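Local coordinates for protein probable translation initiation factor eIF-2B subunit epsilon (Schizosaccharomyces pombe, PDB 5B04) that acts within the eIF2B complex, which catalyses exchange of GDP for GTP on the gamma subunit of the initiation factor eIF2, at residues 220-224 with 242-246; 287-291 with 311-315; 362-366 with 379-383; 168-173 with 270-275. All blocks are in the same frame, centred on the assembly; numbering follows the deposited sequence.

Contact 1: 220-224 with 242-246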
loop_
_atom_site.group_PDB
_atom_site.type_symbol
_atom_site.label_atom_id
_atom_site.label_comp_id
_atom_site.label_asym_id
_atom_site.label_seq_id
_atom_site.Cartn_x
_atom_site.Cartn_y
_atom_site.Cartn_z
ATOM N N ASP I 220 20.860 41.819 29.858
ATOM C CA ASP I 220 20.403 43.202 29.883
ATOM C C ASP I 220 20.713 43.875 28.551
ATOM O O ASP I 220 21.806 44.407 28.351
ATOM C CB ASP I 220 21.050 43.965 31.041
ATOM C CG ASP I 220 20.470 45.354 31.223
ATOM O OD1 ASP I 220 19.420 45.652 30.615
ATOM O OD2 ASP I 220 21.061 46.149 31.986
ATOM N N CYS I 221 19.742 43.844 27.645
ATOM C CA CYS I 221 19.913 44.400 26.307
ATOM C C CYS I 221 20.017 45.918 26.339
ATOM O O CYS I 221 20.536 46.530 25.405
ATOM C CB CYS I 221 18.750 43.980 25.406
ATOM S SG CYS I 221 18.314 42.230 25.515
ATOM N N GLN I 222 19.518 46.510 27.420
ATOM C CA GLN I 222 19.448 47.961 27.575
ATOM C C GLN I 222 18.661 48.598 26.432
ATOM O O GLN I 222 18.969 49.702 25.984
ATOM C CB GLN I 222 20.850 48.567 27.675
ATOM C CG GLN I 222 21.707 47.920 28.750
ATOM C CD GLN I 222 22.475 48.930 29.576
ATOM O OE1 GLN I 222 22.513 50.116 29.250
ATOM N NE2 GLN I 222 23.088 48.464 30.658
ATOM N N ILE I 223 17.652 47.873 25.961
ATOM C CA ILE I 223 16.641 48.429 25.073
ATOM C C ILE I 223 15.445 48.805 25.934
ATOM O O ILE I 223 14.750 47.936 26.456
ATOM C CB ILE I 223 16.215 47.436 23.977
ATOM C CG1 ILE I 223 17.405 47.082 23.084
ATOM C CG2 ILE I 223 15.075 48.012 23.149
ATOM C CD1 ILE I 223 17.051 46.172 21.927
ATOM N N ASP I 224 15.211 50.102 26.095
ATOM C CA ASP I 224 14.259 50.562 27.096
ATOM C C ASP I 224 13.076 51.334 26.521
ATOM O O ASP I 224 13.242 52.240 25.706
ATOM C CB ASP I 224 14.984 51.423 28.131
ATOM C CG ASP I 224 16.017 50.639 28.918
ATOM O OD1 ASP I 224 15.730 49.478 29.281
ATOM O OD2 ASP I 224 17.115 51.177 29.168
ATOM N N ASP I 242 24.069 57.831 33.817
ATOM C CA ASP I 242 23.876 56.479 33.305
ATOM C C ASP I 242 22.454 56.007 33.582
ATOM O O ASP I 242 21.936 56.185 34.680
ATOM C CB ASP I 242 24.883 55.509 33.922
ATOM C CG ASP I 242 24.723 54.095 33.397
ATOM O OD1 ASP I 242 24.502 53.937 32.178
ATOM O OD2 ASP I 242 24.814 53.144 34.201
ATOM N N ILE I 243 21.829 55.396 32.583
ATOM C CA ILE I 243 20.439 54.978 32.706
ATOM C C ILE I 243 20.275 53.808 33.680
ATOM O O ILE I 243 19.161 53.487 34.091
ATOM C CB ILE I 243 19.852 54.584 31.332
ATOM C CG1 ILE I 243 18.323 54.660 31.355
ATOM C CG2 ILE I 243 20.340 53.203 30.912
ATOM C CD1 ILE I 243 17.672 54.239 30.062
ATOM N N ARG I 244 21.385 53.182 34.064
ATOM C CA ARG I 244 21.322 51.998 34.914
ATOM C C ARG I 244 21.690 52.262 36.374
ATOM O O ARG I 244 20.930 51.915 37.277
ATOM C CB ARG I 244 22.224 50.898 34.350
ATOM C CG ARG I 244 21.558 50.055 33.273
ATOM C CD ARG I 244 20.235 49.488 33.772
ATOM N NE ARG I 244 19.633 48.554 32.825
ATOM C CZ ARG I 244 18.802 48.907 31.848
ATOM N NH1 ARG I 244 18.473 50.180 31.679
ATOM N NH2 ARG I 244 18.302 47.985 31.037
ATOM N N LYS I 245 22.849 52.866 36.614
ATOM C CA LYS I 245 23.315 53.045 37.986
ATOM C C LYS I 245 22.973 54.431 38.537
ATOM O O LYS I 245 23.180 54.706 39.720
ATOM C CB LYS I 245 24.822 52.791 38.077
ATOM C CG LYS I 245 25.313 52.479 39.488
ATOM C CD LYS I 245 26.122 51.189 39.544
ATOM C CE LYS I 245 26.890 50.945 38.254
ATOM N NZ LYS I 245 27.910 49.873 38.410
ATOM N N ASP I 246 22.444 55.301 37.685
ATOM C CA ASP I 246 21.962 56.598 38.148
ATOM C C ASP I 246 20.437 56.631 38.164
ATOM O O ASP I 246 19.828 56.907 39.197
ATOM C CB ASP I 246 22.507 57.733 37.276
ATOM C CG ASP I 246 24.008 57.900 37.403
ATOM O OD1 ASP I 246 24.583 57.412 38.399
ATOM O OD2 ASP I 246 24.615 58.526 36.508
#

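Contact 2: 287-291 with 311-315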
loop_
_atom_site.group_PDB
_atom_site.type_symbol
_atom_site.label_atom_id
_atom_site.label_comp_id
_atom_site.label_asym_id
_atom_site.label_seq_id
_atom_site.Cartn_x
_atom_site.Cartn_y
_atom_site.Cartn_z
ATOM N N VAL I 287 24.957 36.342 13.986
ATOM C CA VAL I 287 24.242 36.796 12.798
ATOM C C VAL I 287 24.443 35.818 11.640
ATOM O O VAL I 287 23.525 35.577 10.854
ATOM C CB VAL I 287 24.691 38.217 12.380
ATOM C CG1 VAL I 287 24.127 38.592 11.016
ATOM C CG2 VAL I 287 24.263 39.233 13.428
ATOM N N LEU I 288 25.638 35.244 11.548
ATOM C CA LEU I 288 25.923 34.256 10.512
ATOM C C LEU I 288 25.168 32.962 10.800
ATOM O O LEU I 288 24.722 32.274 9.881
ATOM C CB LEU I 288 27.425 34.000 10.399
ATOM C CG LEU I 288 28.119 34.811 9.299
ATOM C CD1 LEU I 288 27.938 36.307 9.518
ATOM C CD2 LEU I 288 29.594 34.455 9.210
ATOM N N SER I 289 25.033 32.631 12.078
ATOM C CA SER I 289 24.020 31.675 12.493
ATOM C C SER I 289 22.692 32.413 12.381
ATOM O O SER I 289 22.636 33.620 12.587
ATOM C CB SER I 289 24.272 31.167 13.913
ATOM O OG SER I 289 25.567 30.603 14.029
ATOM N N ARG I 290 21.623 31.704 12.051
ATOM C CA ARG I 290 20.385 32.365 11.643
ATOM C C ARG I 290 19.572 32.978 12.789
ATOM O O ARG I 290 18.366 33.175 12.651
ATOM C CB ARG I 290 19.512 31.369 10.880
ATOM C CG ARG I 290 20.287 30.502 9.905
ATOM C CD ARG I 290 20.578 31.246 8.620
ATOM N NE ARG I 290 19.379 31.391 7.803
ATOM C CZ ARG I 290 19.337 32.053 6.653
ATOM N NH1 ARG I 290 20.433 32.635 6.188
ATOM N NH2 ARG I 290 18.204 32.134 5.970
ATOM N N TRP I 291 20.228 33.295 13.902
ATOM C CA TRP I 291 19.526 33.726 15.114
ATOM C C TRP I 291 18.713 35.010 14.955
ATOM O O TRP I 291 17.691 35.185 15.619
ATOM C CB TRP I 291 20.521 33.906 16.263
ATOM C CG TRP I 291 21.009 32.614 16.836
ATOM C CD1 TRP I 291 22.226 32.034 16.631
ATOM C CD2 TRP I 291 20.283 31.731 17.701
ATOM N NE1 TRP I 291 22.307 30.849 17.320
ATOM C CE2 TRP I 291 21.127 30.640 17.984
ATOM C CE3 TRP I 291 19.005 31.760 18.264
ATOM C CZ2 TRP I 291 20.733 29.586 18.806
ATOM C CZ3 TRP I 291 18.615 30.713 19.081
ATOM C CH2 TRP I 291 19.476 29.641 19.343
ATOM N N HIS I 311 26.661 24.660 6.126
ATOM C CA HIS I 311 27.673 25.019 7.118
ATOM C C HIS I 311 27.857 26.532 7.195
ATOM O O HIS I 311 28.953 27.023 7.469
ATOM C CB HIS I 311 29.001 24.325 6.815
ATOM C CG HIS I 311 28.858 22.865 6.523
ATOM N ND1 HIS I 311 28.844 22.360 5.242
ATOM C CD2 HIS I 311 28.702 21.802 7.348
ATOM C CE1 HIS I 311 28.697 21.048 5.288
ATOM N NE2 HIS I 311 28.607 20.684 6.555
ATOM N N GLN I 312 26.766 27.255 6.949
ATOM C CA GLN I 312 26.715 28.707 7.099
ATOM C C GLN I 312 27.775 29.439 6.279
ATOM O O GLN I 312 28.533 30.248 6.810
ATOM C CB GLN I 312 26.847 29.085 8.577
ATOM C CG GLN I 312 25.727 28.545 9.452
ATOM C CD GLN I 312 26.238 27.673 10.580
ATOM O OE1 GLN I 312 27.270 27.014 10.451
ATOM N NE2 GLN I 312 25.515 27.662 11.695
ATOM N N ILE I 313 27.819 29.153 4.983
ATOM C CA ILE I 313 28.724 29.852 4.079
ATOM C C ILE I 313 27.943 30.807 3.183
ATOM O O ILE I 313 27.080 30.387 2.413
ATOM C CB ILE I 313 29.533 28.872 3.213
ATOM C CG1 ILE I 313 30.517 28.089 4.084
ATOM C CG2 ILE I 313 30.276 29.618 2.115
ATOM C CD1 ILE I 313 31.349 27.085 3.319
ATOM N N TYR I 314 28.252 32.095 3.291
ATOM C CA TYR I 314 27.521 33.125 2.562
ATOM C C TYR I 314 28.373 33.738 1.455
ATOM O O TYR I 314 29.390 34.374 1.722
ATOM C CB TYR I 314 27.043 34.218 3.520
ATOM C CG TYR I 314 26.114 33.725 4.610
ATOM C CD1 TYR I 314 26.616 33.134 5.763
ATOM C CD2 TYR I 314 24.738 33.859 4.489
ATOM C CE1 TYR I 314 25.772 32.685 6.761
ATOM C CE2 TYR I 314 23.886 33.415 5.483
ATOM C CZ TYR I 314 24.409 32.829 6.616
ATOM O OH TYR I 314 23.565 32.385 7.608
ATOM N N LYS I 315 27.947 33.541 0.211
ATOM C CA LYS I 315 28.669 34.071 -0.940
ATOM C C LYS I 315 27.791 34.977 -1.792
ATOM O O LYS I 315 26.640 34.652 -2.080
ATOM C CB LYS I 315 29.214 32.932 -1.805
ATOM C CG LYS I 315 30.409 32.200 -1.221
ATOM C CD LYS I 315 30.770 30.989 -2.069
ATOM C CE LYS I 315 30.958 31.373 -3.530
ATOM N NZ LYS I 315 31.244 30.188 -4.387
#

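Contact 3: 362-366 with 379-383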
loop_
_atom_site.group_PDB
_atom_site.type_symbol
_atom_site.label_atom_id
_atom_site.label_comp_id
_atom_site.label_asym_id
_atom_site.label_seq_id
_atom_site.Cartn_x
_atom_site.Cartn_y
_atom_site.Cartn_z
ATOM N N ILE I 362 43.469 31.890 6.564
ATOM C CA ILE I 362 42.747 32.917 7.302
ATOM C C ILE I 362 41.670 32.286 8.177
ATOM O O ILE I 362 40.760 31.624 7.676
ATOM C CB ILE I 362 42.113 33.948 6.353
ATOM C CG1 ILE I 362 43.140 34.409 5.315
ATOM C CG2 ILE I 362 41.578 35.135 7.135
ATOM C CD1 ILE I 362 42.634 35.487 4.388
ATOM N N ASP I 363 41.778 32.492 9.485
ATOM C CA ASP I 363 40.879 31.845 10.436
ATOM C C ASP I 363 40.315 32.815 11.472
ATOM O O ASP I 363 41.065 33.449 12.209
ATOM C CB ASP I 363 41.604 30.695 11.142
ATOM C CG ASP I 363 40.740 30.011 12.183
ATOM O OD1 ASP I 363 39.909 29.160 11.802
ATOM O OD2 ASP I 363 40.894 30.323 13.382
ATOM N N SER I 364 38.988 32.917 11.515
ATOM C CA SER I 364 38.275 33.734 12.500
ATOM C C SER I 364 38.604 35.225 12.409
ATOM O O SER I 364 38.513 35.945 13.403
ATOM C CB SER I 364 38.562 33.231 13.918
ATOM O OG SER I 364 38.319 31.839 14.025
ATOM N N ALA I 365 38.968 35.688 11.219
ATOM C CA ALA I 365 39.342 37.087 11.028
ATOM C C ALA I 365 38.190 37.919 10.471
ATOM O O ALA I 365 37.112 37.397 10.187
ATOM C CB ALA I 365 40.553 37.184 10.113
ATOM N N PHE I 366 38.427 39.218 10.323
ATOM C CA PHE I 366 37.444 40.123 9.736
ATOM C C PHE I 366 38.075 40.971 8.640
ATOM O O PHE I 366 39.023 41.716 8.888
ATOM C CB PHE I 366 36.827 41.031 10.802
ATOM C CG PHE I 366 36.032 40.297 11.843
ATOM C CD1 PHE I 366 36.646 39.801 12.979
ATOM C CD2 PHE I 366 34.668 40.113 11.689
ATOM C CE1 PHE I 366 35.917 39.130 13.940
ATOM C CE2 PHE I 366 33.932 39.443 12.648
ATOM C CZ PHE I 366 34.558 38.951 13.775
ATOM N N ILE I 379 46.617 34.586 8.888
ATOM C CA ILE I 379 45.843 35.647 9.522
ATOM C C ILE I 379 44.733 35.068 10.392
ATOM O O ILE I 379 43.987 34.195 9.956
ATOM C CB ILE I 379 45.240 36.593 8.469
ATOM C CG1 ILE I 379 46.345 37.132 7.559
ATOM C CG2 ILE I 379 44.485 37.731 9.138
ATOM C CD1 ILE I 379 45.851 38.018 6.450
ATOM N N GLY I 380 44.628 35.554 11.626
ATOM C CA GLY I 380 43.655 35.017 12.560
ATOM C C GLY I 380 43.175 35.972 13.635
ATOM O O GLY I 380 43.981 36.628 14.295
ATOM N N LYS I 381 41.856 36.029 13.814
ATOM C CA LYS I 381 41.221 36.868 14.831
ATOM C C LYS I 381 41.697 38.313 14.774
ATOM O O LYS I 381 42.161 38.866 15.771
ATOM C CB LYS I 381 41.463 36.294 16.230
ATOM C CG LYS I 381 40.306 35.466 16.767
ATOM C CD LYS I 381 39.011 36.265 16.755
ATOM C CE LYS I 381 37.854 35.467 17.337
ATOM N NZ LYS I 381 38.046 35.182 18.786
ATOM N N ALA I 382 41.578 38.918 13.599
ATOM C CA ALA I 382 42.011 40.292 13.405
ATOM C C ALA I 382 41.046 41.048 12.504
ATOM O O ALA I 382 40.393 40.457 11.643
ATOM C CB ALA I 382 43.414 40.325 12.826
ATOM N N ILE I 383 40.956 42.357 12.706
ATOM C CA ILE I 383 40.119 43.196 11.861
ATOM C C ILE I 383 40.975 44.016 10.905
ATOM O O ILE I 383 41.873 44.746 11.324
ATOM C CB ILE I 383 39.235 44.141 12.693
ATOM C CG1 ILE I 383 38.319 43.333 13.615
ATOM C CG2 ILE I 383 38.415 45.040 11.782
ATOM C CD1 ILE I 383 37.317 44.176 14.372
#

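Contact 4: 168-173 with 270-275. With PO4 (phosphate ion), chain S.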
loop_
_atom_site.group_PDB
_atom_site.type_symbol
_atom_site.label_atom_id
_atom_site.label_comp_id
_atom_site.label_asym_id
_atom_site.label_seq_id
_atom_site.Cartn_x
_atom_site.Cartn_y
_atom_site.Cartn_z
ATOM N N THR I 168 26.922 35.555 24.749
ATOM C CA THR I 168 26.375 36.852 24.372
ATOM C C THR I 168 26.218 37.734 25.609
ATOM O O THR I 168 26.193 38.961 25.515
ATOM C CB THR I 168 25.015 36.706 23.662
ATOM O OG1 THR I 168 25.070 35.611 22.740
ATOM C CG2 THR I 168 24.659 37.981 22.910
ATOM N N ARG I 169 26.122 37.093 26.770
ATOM C CA ARG I 169 25.963 37.802 28.034
ATOM C C ARG I 169 27.310 38.286 28.565
ATOM O O ARG I 169 27.946 37.610 29.376
ATOM C CB ARG I 169 25.280 36.901 29.066
ATOM C CG ARG I 169 24.816 37.615 30.328
ATOM C CD ARG I 169 24.066 36.657 31.244
ATOM N NE ARG I 169 23.395 37.345 32.344
ATOM C CZ ARG I 169 23.861 37.406 33.587
ATOM N NH1 ARG I 169 25.006 36.817 33.899
ATOM N NH2 ARG I 169 23.178 38.055 34.521
ATOM N N ALA I 170 27.741 39.456 28.103
ATOM C CA ALA I 170 29.001 40.038 28.554
ATOM C C ALA I 170 28.827 40.716 29.911
ATOM O O ALA I 170 27.829 40.495 30.595
ATOM C CB ALA I 170 29.530 41.023 27.528
ATOM N N ARG I 171 29.793 41.545 30.295
ATOM C CA ARG I 171 29.806 42.128 31.635
ATOM C C ARG I 171 28.738 43.204 31.830
ATOM O O ARG I 171 28.117 43.278 32.892
ATOM C CB ARG I 171 31.187 42.705 31.950
ATOM C CG ARG I 171 31.347 43.160 33.393
ATOM C CD ARG I 171 30.939 42.064 34.370
ATOM N NE ARG I 171 31.966 41.036 34.520
ATOM C CZ ARG I 171 31.834 39.954 35.279
ATOM N NH1 ARG I 171 30.713 39.749 35.958
ATOM N NH2 ARG I 171 32.822 39.072 35.358
ATOM N N THR I 172 28.530 44.039 30.817
ATOM C CA THR I 172 27.480 45.053 30.874
ATOM C C THR I 172 26.114 44.382 30.964
ATOM O O THR I 172 25.240 44.815 31.718
ATOM C CB THR I 172 27.521 45.988 29.644
ATOM O OG1 THR I 172 28.641 46.875 29.752
ATOM C CG2 THR I 172 26.244 46.812 29.541
ATOM N N GLU I 173 25.947 43.305 30.203
ATOM C CA GLU I 173 24.691 42.569 30.168
ATOM C C GLU I 173 24.515 41.693 31.407
ATOM O O GLU I 173 23.397 41.304 31.747
ATOM C CB GLU I 173 24.609 41.711 28.900
ATOM C CG GLU I 173 24.484 42.503 27.601
ATOM C CD GLU I 173 25.779 43.180 27.190
ATOM O OE1 GLU I 173 26.845 42.802 27.721
ATOM O OE2 GLU I 173 25.731 44.094 26.339
ATOM N N TYR I 270 16.090 37.165 19.644
ATOM C CA TYR I 270 17.484 37.515 19.762
ATOM C C TYR I 270 17.525 38.953 20.120
ATOM O O TYR I 270 16.751 39.724 19.612
ATOM C CB TYR I 270 18.366 37.258 18.565
ATOM C CG TYR I 270 19.818 37.513 18.780
ATOM C CD1 TYR I 270 20.563 36.685 19.544
ATOM C CD2 TYR I 270 20.442 38.563 18.177
ATOM C CE1 TYR I 270 21.888 36.907 19.723
ATOM C CE2 TYR I 270 21.774 38.792 18.361
ATOM C CZ TYR I 270 22.477 37.966 19.125
ATOM O OH TYR I 270 23.790 38.181 19.312
ATOM N N ALA I 271 18.459 39.355 20.961
ATOM C CA ALA I 271 18.703 40.790 21.032
ATOM C C ALA I 271 20.077 41.022 21.622
ATOM O O ALA I 271 20.459 40.327 22.525
ATOM C CB ALA I 271 17.692 41.530 21.854
ATOM N N ALA I 272 20.799 42.020 21.133
ATOM C CA ALA I 272 22.118 42.338 21.617
ATOM C C ALA I 272 22.548 43.672 21.106
ATOM O O ALA I 272 22.017 44.153 20.148
ATOM C CB ALA I 272 23.098 41.288 21.190
ATOM N N ARG I 273 23.551 44.251 21.732
ATOM C CA ARG I 273 24.110 45.535 21.319
ATOM C C ARG I 273 25.586 45.425 20.957
ATOM O O ARG I 273 26.359 44.763 21.649
ATOM C CB ARG I 273 23.931 46.582 22.420
ATOM C CG ARG I 273 22.502 47.054 22.600
ATOM C CD ARG I 273 22.425 48.246 23.540
ATOM N NE ARG I 273 23.085 47.977 24.813
ATOM C CZ ARG I 273 24.048 48.735 25.326
ATOM N NH1 ARG I 273 24.456 49.815 24.677
ATOM N NH2 ARG I 273 24.598 48.417 26.491
ATOM N N VAL I 274 25.969 46.082 19.867
ATOM C CA VAL I 274 27.368 46.152 19.468
ATOM C C VAL I 274 28.035 47.323 20.179
ATOM O O VAL I 274 28.079 48.438 19.659
ATOM C CB VAL I 274 27.520 46.315 17.947
ATOM C CG1 VAL I 274 28.966 46.086 17.535
ATOM C CG2 VAL I 274 26.600 45.349 17.221
ATOM N N ARG I 275 28.551 47.060 21.374
ATOM C CA ARG I 275 29.076 48.115 22.233
ATOM C C ARG I 275 30.578 47.986 22.463
ATOM O O ARG I 275 31.176 48.800 23.166
ATOM C CB ARG I 275 28.343 48.104 23.573
ATOM C CG ARG I 275 28.284 46.730 24.210
ATOM C CD ARG I 275 27.830 46.798 25.653
ATOM N NE ARG I 275 28.236 45.606 26.391
ATOM C CZ ARG I 275 29.458 45.413 26.877
ATOM N NH1 ARG I 275 30.396 46.334 26.704
ATOM N NH2 ARG I 275 29.743 44.301 27.538
HETATM P P PO4 S . 33.164 44.590 28.491
HETATM O O1 PO4 S . 32.845 44.158 27.080
HETATM O O2 PO4 S . 32.129 45.586 28.960
HETATM O O3 PO4 S . 34.529 45.234 28.524
HETATM O O4 PO4 S . 33.154 43.385 29.402
#

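Contact 1: 220-224 with 242-246
R244 reaches from the first turn of helix 243-252 to a pair of acidic side chains on strand 212-226, and ionic bonds carry most of this contact. D220 is gripped side-on: NE of R244 meets OD2 at 2.9 Å while NH2 of R244 meets OD1 at 2.6 Å, each oxygen using its syn lone pair. Carboxylate and guanidinium planes lie 20° apart, and both bonds tilt from the guanidinium plane. On another edge R244 NH1 meets D224 OD2 at 3.0 Å, close to the guanidinium plane. The arginine chain bends at chi2 (-54°), then runs on with guanidinium edges toward both acids.

The strand belongs to the large mixed sheet of the nucleotidyltransferase-like region, so this salt-bridge network pins a helix start onto that sheet. Y189 touches both D220 and R244, and M157 touches D224 and R244. A methionine in place of R244 would probably leave D220 and D224 as two buried acids without their shared positive mate.

Stacking adds to the charge pairing. The Q222 amide lies over one guanidinium face, its CD 4.3 Å above the plane and the two planes 18° apart; Q222 NE2 also comes within 3.4 Å of R244 CG.

At the N-cap, D242 OD2 accepts K245 N at 3.1 Å, ordering the helix start that carries R244. Apolar cover for D224 comes from CD1 of I243.

Contact 2: 287-291 with 311-315
Y314 passes the CD1-CE1 side of its ring along L288, with CE1 of Y314 4.1 Å from CG of L288. OH of Y314 donates to the backbone O of L288 at 2.6 Å, with a C=O...donor angle of 144° and the donor tilted from the carbonyl plane. L288 is the last helical residue and S289 the first to leave helical torsions, so the tyrosine takes a carbonyl at the C-terminal end of helix 277-288, where the helix dipole would probably strengthen the acceptor.

R290 comes to the same hydroxyl from another side. Its bent chain brings CD within 3.4 Å of Y314 OH, and its guanidinium lies nearly coplanar with the ring (17° apart). A weak bond from R290 NH1 to Y314 OH rests on a less certain nitrogen position; the main partner of R290 is D298. Q312 adds its CG at 3.9 Å from L288 O.

Just past the helix end, R290 bonds L336 O of the beta subunit, and Q312 packs on E355 of that subunit. Strand 313-315 lies between strands 307-309 and 332-333 in a sheet of the beta-helical part, and L332 on the parallel strand 332-333 touches both L288 and Y314.

Contact 3: 362-366 with 379-383
I362 and I379 share nearly the same first torsion, chi1 -48° and -55°, each with CG1 beside the backbone N and CG2 anti to it, and their side chains lie side by side pointing the same way. CG2 of I362 is 4.2 Å from CB of I379, and CG2 of I379 is 4.1 Å from CB of A365. The backbones run parallel: D363 N donates to I379 O at 2.8 Å, K381 N to D363 O at 3.1 Å and F366 N to A382 O at 2.7 Å.

Between the paired strands both chains turn a corner at equivalent places, S364 and K381 taking left-handed backbone torsions. Stacked strands and turns in this register are the coils of the left-handed beta-helix named for this domain. K381 runs its chain over S364, with its CD 3.4 Å from S364 O. With only the methyl of an alanine at K381, the cover that CG to CE give S364 is likely to be lost, along with the reach to D281. S364 OG bonds N347 of the preceding coil.

Beyond the turn F366 CB meets I383 CG1 at 3.9 Å. I362 and I379 both pack on I373 of strand 372-373, whereas F366 and I383 meet Y280 of helix 277-288, which lies against this wall of the beta-helix.

Contact 4: 168-173 with 270-275
R275 NE to E173 OE2, at 2.9 Å, is the shortest bond across this contact and half of a side-on grip. The other half runs from R275 NH2 to E173 OE1 at 3.3 Å. Both oxygens use their syn lone pairs, and both bonds stay within 5° of the guanidinium plane. R275 has chi1 near +50°, setting CG between backbone N and carbonyl carbon; the chain then extends straight into the loop.

T172 covers one face of this guanidinium, its OG1 3.3 Å above the plane and over its centre, while A170 CB sits at the edge beside NH2. The NH1/NH2 edge faces a phosphate ion, probably from the crystallisation liquor: R275 NH1 donates to its O2 at 2.9 Å, the other bonds being weak.

T168 CG2 packs on A272 CB at 4.0 Å and lies near the Y270 hydroxyl. Both T168 and Y270 bond D286 of helix 277-288, and R273 bonds S127 O.

E173 and T172 fix the guanidinium plane, and its positive charge is shared between carboxylate and anion. T172, phosphorylated in the cell but unmodified here, has OG1 over that face and near the phosphate ion; phosphorylation would be likely to alter the local charge balance.

All four contacts are mainly buried; contact 4 is the most central, about 8 Å from the chain's centre, with exposure at its R171 end. Contacts 1 and 4 adjoin within the nucleotidyltransferase-like part, D220 N lying 3.2 Å from E173 O and R273 NE making a weak hydrogen bond to C221 O. Each turns on one arginine gripping a carboxylate side-on, but contact 1 balances it with two acids, contact 4 with one acid and a phosphate ion. Contact 3 lies within the beta-helix and relies on backbone ladder bonds and stacked isoleucines; contact 2 joins the end of helix 277-288 to it through a tyrosine hydroxyl. That helix also packs beside contacts 3 and 4, tying the two parts together.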